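Local coordinates for protein alkaline phosphatase D (Bacillus subtilis, PDB 2YEQ) that hydrolyses phosphate esters as a phosphodiesterase and alkaline phosphatase, using an active site that contains iron and calcium, at residues A[361-366]-A[399-404]. Numbering follows the deposited sequence.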
# COMPACT_ATOMS: atom_id res chain seq x y z
N ARG A 361 -1.19 -16.06 -17.36
CA ARG A 361 -2.08 -15.31 -18.24
C ARG A 361 -1.61 -13.86 -18.40
O ARG A 361 -1.64 -13.31 -19.50
CB ARG A 361 -3.54 -15.36 -17.76
CG ARG A 361 -4.19 -16.76 -17.87
CD ARG A 361 -5.69 -16.69 -17.60
NE ARG A 361 -6.05 -16.54 -16.18
CZ ARG A 361 -6.03 -17.51 -15.26
NH1 ARG A 361 -5.58 -18.73 -15.53
NH2 ARG A 361 -6.43 -17.23 -14.01
N VAL A 362 -1.16 -13.26 -17.30
CA VAL A 362 -0.67 -11.89 -17.36
C VAL A 362 0.62 -11.80 -18.20
O VAL A 362 0.74 -10.95 -19.08
CB VAL A 362 -0.43 -11.30 -15.94
CG1 VAL A 362 0.24 -9.90 -16.03
CG2 VAL A 362 -1.75 -11.24 -15.14
N ILE A 363 1.57 -12.68 -17.93
CA ILE A 363 2.83 -12.68 -18.67
C ILE A 363 2.60 -12.99 -20.15
O ILE A 363 3.19 -12.33 -21.00
CB ILE A 363 3.85 -13.63 -18.03
CG1 ILE A 363 4.24 -13.11 -16.64
CG2 ILE A 363 5.11 -13.71 -18.92
CD1 ILE A 363 5.10 -14.05 -15.83
N ASN A 364 1.75 -13.96 -20.46
CA ASN A 364 1.44 -14.29 -21.85
C ASN A 364 0.86 -13.13 -22.60
O ASN A 364 1.19 -12.91 -23.77
CB ASN A 364 0.49 -15.51 -21.97
CG ASN A 364 1.20 -16.82 -21.71
OD1 ASN A 364 2.42 -16.87 -21.63
ND2 ASN A 364 0.42 -17.90 -21.57
N PHE A 365 -0.01 -12.37 -21.93
CA PHE A 365 -0.56 -11.21 -22.59
C PHE A 365 0.54 -10.16 -22.86
O PHE A 365 0.57 -9.55 -23.93
CB PHE A 365 -1.69 -10.58 -21.78
CG PHE A 365 -2.36 -9.47 -22.50
CD1 PHE A 365 -3.32 -9.73 -23.44
CD2 PHE A 365 -1.96 -8.16 -22.29
CE1 PHE A 365 -3.92 -8.70 -24.14
CE2 PHE A 365 -2.53 -7.14 -22.98
CZ PHE A 365 -3.51 -7.39 -23.92
N ILE A 366 1.41 -9.95 -21.87
CA ILE A 366 2.52 -8.97 -21.97
C ILE A 366 3.48 -9.36 -23.13
O ILE A 366 3.84 -8.50 -23.94
CB ILE A 366 3.28 -8.90 -20.64
CG1 ILE A 366 2.48 -8.12 -19.61
CG2 ILE A 366 4.68 -8.26 -20.80
CD1 ILE A 366 3.06 -8.29 -18.19
N LYS A 399 13.94 -13.12 -22.57
CA LYS A 399 13.82 -11.70 -22.66
C LYS A 399 13.26 -11.06 -21.35
O LYS A 399 12.29 -11.54 -20.75
CB LYS A 399 12.90 -11.37 -23.82
CG LYS A 399 12.91 -9.91 -24.19
CD LYS A 399 11.56 -9.45 -24.70
CE LYS A 399 11.52 -7.93 -24.83
NZ LYS A 399 10.64 -7.50 -25.95
N ILE A 400 13.88 -9.96 -20.94
CA ILE A 400 13.42 -9.19 -19.78
C ILE A 400 12.30 -8.26 -20.21
O ILE A 400 12.47 -7.42 -21.09
CB ILE A 400 14.56 -8.45 -19.13
CG1 ILE A 400 15.50 -9.45 -18.47
CG2 ILE A 400 14.03 -7.41 -18.08
CD1 ILE A 400 16.76 -8.84 -17.90
N PHE A 401 11.10 -8.44 -19.64
CA PHE A 401 9.98 -7.59 -19.98
C PHE A 401 9.82 -6.45 -18.96
O PHE A 401 9.03 -5.52 -19.17
CB PHE A 401 8.67 -8.38 -20.17
CG PHE A 401 8.07 -8.94 -18.91
CD1 PHE A 401 7.21 -8.17 -18.14
CD2 PHE A 401 8.31 -10.25 -18.53
CE1 PHE A 401 6.62 -8.70 -17.00
CE2 PHE A 401 7.72 -10.79 -17.40
CZ PHE A 401 6.89 -10.01 -16.62
N GLY A 402 10.55 -6.50 -17.87
CA GLY A 402 10.41 -5.46 -16.86
C GLY A 402 11.13 -5.75 -15.59
O GLY A 402 12.07 -6.54 -15.56
N ALA A 403 10.67 -5.12 -14.51
CA ALA A 403 11.28 -5.26 -13.20
C ALA A 403 10.22 -5.20 -12.10
O ALA A 403 9.17 -4.60 -12.30
CB ALA A 403 12.30 -4.14 -12.96
N GLU A 404 10.53 -5.80 -10.96
CA GLU A 404 9.70 -5.71 -9.76
C GLU A 404 10.48 -5.06 -8.64
O GLU A 404 11.59 -5.48 -8.33
CB GLU A 404 9.23 -7.11 -9.28
CG GLU A 404 8.31 -7.01 -8.05
CD GLU A 404 7.77 -8.35 -7.51
OE1 GLU A 404 8.40 -9.43 -7.72
OE2 GLU A 404 6.72 -8.28 -6.80
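The ring of Phe401 packs obliquely against two isoleucines on successive turns of helix 356-368, Ile366 at the root of the ring and Ile363 at its far end. The CG2 methyl of Ile366 lies 3.7 Å from CD1 of Phe401, and CD1 of Ile366 follows the same side of the ring outward, reaching CE1 of Phe401 at 3.8 Å. With CG2 of Ile366 anti to the backbone N and the CG1 branch extended (chi2 167°), the CG2 methyl and CD1 both reach the ring. One turn earlier, CG1 of Ile363 comes within 4.1 Å of CZ of Phe401. Both isoleucines cross the aromatic side chain at about a right angle. This is helix-on-sheet packing in the calcineurin-like PhoD phosphatase domain: helix 356-368 covers strand 400-406, an inner strand of a mixed sheet. Phe401 and Gly402 form a classic beta bulge opposite Leu389, and the CB of Phe401 points toward the helix. Shortening Phe401 to an alanine is likely to open a gap between helix and sheet, leaving Ile366 and Ile363 without their shared apolar partner. The Phe401 side chain also touches Val374 and Leu389 on the neighbouring strands and Val391 in the loop after strand 384-390, while Leu318 of helix 308-320 packs on Ile366.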